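Local coordinates for 6-phosphogluconolactonase (Leishmania braziliensis, PDB 3CSS), which probably hydrolyses 6-phosphogluconolactone to 6-phosphogluconate, the second step in the oxidative stage of the pentose phosphate pathway, at residues A[175-180]-A[186-191]; A[204-209]-A[243-248]. All blocks are in the same frame, centred on the assembly; numbering follows the deposited sequence. Where two conformers were deposited one is given.

How the contacts relate
The two contacts follow one another along the chain, contact 1 closing before contact 2 opens, and their centres lie about 12 Å apart. Strand 186-189, which carries one half of contact 1, is an outermost strand of the mixed eight-stranded sheet; its neighbour, strand 201-204, runs antiparallel to it and leads directly into helix 206-211 of contact 2. The other half of contact 2, segment 243-248, precedes strand 252-257 on the parallel side of the same sheet. Lys206 joins the two sites: its NZ probably donates a hydrogen bond to Ala179 O, 3.0 Å away. This bond would link the turn at the sheet edge to the packing against strand 214-219 within one α/β domain.

Contact 1: residues A[175-180]-A[186-191]; sequences DSVAAT and VSVSFP
Val177 and Val188 lie side by side, their side chains pointing the same way, Val177 CB resting 4.0 Å from Val188 CG2. Trp127 of helix 123-140 touches both valines, so the pair belongs to the packing between the edge strand 186-189 and that helix. One residue further along the turn, Ala178 is set against Ser187, whose OG comes to 3.3 Å from Ala178 CA. This hydroxyl stands anti to its own backbone N (chi1 -169°), a rotation that carries it to the turn, where it is hydrogen-bonded to Asp181. At the other end, the two serine methylene groups are pressed together, Ser176 CB to Ser189 CB at 3.5 Å, tighter than usual for carbons. Their hydroxyls have separate partners, Phe173 O for Ser176 and Ser171 O for Ser189. Ser176 OG also accepts from Ala179 N at 3.3 Å, an ST motif within the turn. Between the flanking side chains, Ala178 N gives a weak hydrogen bond to Val188 O, 3.1 Å long and bent to 133° at the hydrogen. Since the direct polar link is weak, the turn is probably held on the edge strand largely by close packing and by serine hydroxyls bonded within the surrounding loop.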
# COMPACT_ATOMS: atom_id res chain seq x y z
N ASP A 175 17.54 -0.17 1.23
CA ASP A 175 18.49 0.76 1.85
C ASP A 175 17.91 2.16 2.14
O ASP A 175 18.63 3.18 2.12
CB ASP A 175 19.78 0.81 1.01
CG ASP A 175 20.38 -0.57 0.77
OD1 ASP A 175 20.80 -1.23 1.73
OD2 ASP A 175 20.38 -1.04 -0.40
N SER A 176 16.60 2.19 2.44
CA SER A 176 15.92 3.37 2.99
C SER A 176 15.71 3.21 4.50
O SER A 176 15.78 2.10 5.04
CB SER A 176 14.56 3.57 2.31
OG SER A 176 13.63 2.55 2.68
N VAL A 177 15.39 4.31 5.18
CA VAL A 177 14.96 4.26 6.57
C VAL A 177 13.82 3.23 6.77
O VAL A 177 13.89 2.40 7.68
CB VAL A 177 14.52 5.67 7.09
CG1 VAL A 177 13.77 5.53 8.40
CG2 VAL A 177 15.73 6.57 7.24
N ALA A 178 12.81 3.27 5.89
CA ALA A 178 11.63 2.41 5.99
C ALA A 178 11.98 0.93 5.94
O ALA A 178 11.30 0.11 6.53
CB ALA A 178 10.64 2.75 4.88
N ALA A 179 13.03 0.57 5.21
CA ALA A 179 13.38 -0.84 5.07
C ALA A 179 13.70 -1.52 6.39
O ALA A 179 13.55 -2.73 6.50
CB ALA A 179 14.55 -0.99 4.10
N THR A 180 14.18 -0.76 7.38
CA THR A 180 14.52 -1.32 8.69
C THR A 180 13.82 -0.59 9.84
O THR A 180 14.19 -0.76 11.01
CB THR A 180 16.06 -1.33 8.94
OG1 THR A 180 16.59 0.01 8.85
CG2 THR A 180 16.74 -2.23 7.92
N VAL A 186 4.25 5.32 10.46
CA VAL A 186 4.58 5.88 9.15
C VAL A 186 6.07 6.19 9.12
O VAL A 186 6.60 6.87 10.01
CB VAL A 186 3.77 7.19 8.86
CG1 VAL A 186 4.06 7.70 7.47
CG2 VAL A 186 2.30 6.98 9.07
N SER A 187 6.75 5.66 8.10
CA SER A 187 8.17 5.88 7.94
C SER A 187 8.42 6.65 6.63
O SER A 187 7.48 7.14 6.00
CB SER A 187 8.89 4.53 7.92
OG SER A 187 10.30 4.67 8.02
N VAL A 188 9.69 6.76 6.26
CA VAL A 188 10.11 7.61 5.16
C VAL A 188 11.14 6.91 4.27
O VAL A 188 11.85 6.00 4.72
CB VAL A 188 10.70 8.93 5.71
CG1 VAL A 188 9.64 9.65 6.54
CG2 VAL A 188 11.97 8.69 6.52
N SER A 189 11.24 7.36 3.03
CA SER A 189 12.23 6.82 2.11
C SER A 189 12.40 7.72 0.92
O SER A 189 11.52 8.51 0.61
CB SER A 189 11.75 5.48 1.59
OG SER A 189 10.55 5.67 0.86
N PHE A 190 13.53 7.55 0.25
CA PHE A 190 13.75 8.07 -1.10
C PHE A 190 13.83 6.84 -2.03
O PHE A 190 14.34 5.77 -1.64
CB PHE A 190 15.05 8.90 -1.17
CG PHE A 190 15.11 9.81 -2.36
CD1 PHE A 190 14.49 11.05 -2.30
CD2 PHE A 190 15.76 9.43 -3.53
CE1 PHE A 190 14.52 11.91 -3.38
CE2 PHE A 190 15.79 10.27 -4.63
CZ PHE A 190 15.18 11.54 -4.54
N PRO A 191 13.29 6.96 -3.25
CA PRO A 191 13.35 5.80 -4.14
C PRO A 191 14.75 5.30 -4.43
O PRO A 191 15.73 6.05 -4.36
CB PRO A 191 12.67 6.28 -5.43
CG PRO A 191 12.65 7.76 -5.33
CD PRO A 191 12.59 8.09 -3.87

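Contact 2: residues A[204-209]-A[243-248]; sequences LSKTVI and SRFLRD
Lys206, in the first turn of helix 206-211, lays its aliphatic chain over one face of the Phe245 ring, a CH-pi contact between that helix and the 3-10 segment 243-247 in the α/β fold of this isomerase/lactonase family. Its CB starts above the rim, 3.9 Å from Phe245 CD1. Lys206 CG follows almost exactly over the middle of the ring, 3.7 Å from the centroid and 6° off the normal. Lys206 CD then moves across to the root of the ring, 3.7 Å from Phe245 CG. A bend about the CG-CD bond (chi3 -62°) turns CE and NZ off the ring, and NZ reaches the carboxylate of Glu182 in a salt bridge. Three of the four lysine methylenes thus cover the aromatic face, while the ammonium group is paired with Glu182. Ile209, one turn on, crosses Phe245 at about a right angle and meets the ring at its edge, near the ring plane. Ile209 and Leu246 also touch Val215 and Val217 respectively on strand 214-219, which places this apolar cluster against the central sheet. Ile209 CG2 serves both partners at once, lying 4.0 Å from Phe245 CE1 and 3.8 Å from Leu246 CD2.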
# COMPACT_ATOMS: atom_id res chain seq x y z
N LEU A 204 3.38 3.57 5.07
CA LEU A 204 3.08 2.65 6.14
C LEU A 204 4.32 1.77 6.34
O LEU A 204 5.02 1.42 5.38
CB LEU A 204 1.85 1.81 5.81
CG LEU A 204 0.51 2.54 5.70
CD1 LEU A 204 -0.62 1.57 5.37
CD2 LEU A 204 0.22 3.39 6.96
N SER A 205 4.59 1.45 7.60
CA SER A 205 5.76 0.65 7.95
C SER A 205 5.50 -0.83 7.74
O SER A 205 4.36 -1.25 7.59
CB SER A 205 6.13 0.90 9.41
OG SER A 205 5.07 0.46 10.26
N LYS A 206 6.57 -1.62 7.73
CA LYS A 206 6.44 -3.07 7.68
C LYS A 206 5.47 -3.58 8.75
O LYS A 206 4.65 -4.45 8.49
CB LYS A 206 7.81 -3.74 7.88
CG LYS A 206 8.78 -3.47 6.76
CD LYS A 206 10.09 -4.25 6.91
CE LYS A 206 10.84 -3.88 8.16
NZ LYS A 206 12.11 -4.69 8.28
N THR A 207 5.57 -3.02 9.95
CA THR A 207 4.73 -3.42 11.09
C THR A 207 3.24 -3.30 10.79
O THR A 207 2.46 -4.22 11.04
CB THR A 207 5.07 -2.56 12.33
OG1 THR A 207 6.48 -2.61 12.56
CG2 THR A 207 4.35 -3.11 13.56
N VAL A 208 2.84 -2.15 10.25
CA VAL A 208 1.43 -1.93 9.94
C VAL A 208 0.97 -2.98 8.94
O VAL A 208 -0.07 -3.61 9.09
CB VAL A 208 1.17 -0.53 9.38
CG1 VAL A 208 -0.28 -0.37 8.96
CG2 VAL A 208 1.54 0.54 10.41
N ILE A 209 1.78 -3.19 7.91
CA ILE A 209 1.44 -4.18 6.88
C ILE A 209 1.32 -5.59 7.46
O ILE A 209 0.41 -6.35 7.11
CB ILE A 209 2.45 -4.09 5.70
CG1 ILE A 209 2.31 -2.72 5.04
CG2 ILE A 209 2.18 -5.17 4.68
CD1 ILE A 209 3.44 -2.36 4.09
N SER A 243 10.79 -6.83 -0.14
CA SER A 243 9.40 -7.24 0.11
C SER A 243 9.22 -8.66 0.67
O SER A 243 8.09 -9.06 1.01
CB SER A 243 8.56 -7.03 -1.16
OG SER A 243 9.12 -7.75 -2.23
N ARG A 244 10.31 -9.42 0.84
CA ARG A 244 10.26 -10.69 1.57
C ARG A 244 9.71 -10.53 2.99
O ARG A 244 9.25 -11.51 3.58
CB ARG A 244 11.62 -11.38 1.57
CG ARG A 244 11.58 -12.81 2.07
CD ARG A 244 12.92 -13.54 1.96
NE ARG A 244 12.86 -14.85 2.63
CZ ARG A 244 12.38 -15.97 2.10
NH1 ARG A 244 11.91 -16.01 0.87
NH2 ARG A 244 12.40 -17.08 2.81
N PHE A 245 9.70 -9.31 3.56
CA PHE A 245 9.05 -9.12 4.87
C PHE A 245 7.57 -9.54 4.88
O PHE A 245 6.99 -9.81 5.95
CB PHE A 245 9.21 -7.68 5.40
CG PHE A 245 8.29 -6.67 4.76
CD1 PHE A 245 6.98 -6.50 5.22
CD2 PHE A 245 8.74 -5.87 3.70
CE1 PHE A 245 6.14 -5.58 4.61
CE2 PHE A 245 7.90 -4.92 3.12
CZ PHE A 245 6.60 -4.78 3.57
N LEU A 246 6.95 -9.58 3.71
CA LEU A 246 5.55 -10.04 3.60
C LEU A 246 5.31 -11.47 4.13
O LEU A 246 4.22 -11.82 4.57
CB LEU A 246 5.08 -9.92 2.15
CG LEU A 246 4.90 -8.51 1.62
CD1 LEU A 246 4.59 -8.55 0.12
CD2 LEU A 246 3.82 -7.71 2.41
N ARG A 247 6.37 -12.28 4.14
CA ARG A 247 6.29 -13.64 4.67
C ARG A 247 5.88 -13.66 6.14
O ARG A 247 5.38 -14.69 6.63
CB ARG A 247 7.63 -14.36 4.52
CG ARG A 247 8.03 -14.66 3.08
CD ARG A 247 9.25 -15.57 3.00
NE ARG A 247 8.92 -16.91 3.49
CZ ARG A 247 8.34 -17.85 2.75
NH1 ARG A 247 8.03 -17.64 1.48
NH2 ARG A 247 8.07 -19.03 3.29
N ASP A 248 6.13 -12.56 6.85
CA ASP A 248 5.85 -12.43 8.28
C ASP A 248 4.54 -11.70 8.59
O ASP A 248 4.29 -11.33 9.75
CB ASP A 248 7.01 -11.75 8.99
CG ASP A 248 8.26 -12.59 9.00
OD1 ASP A 248 8.15 -13.82 9.15
OD2 ASP A 248 9.36 -11.99 8.85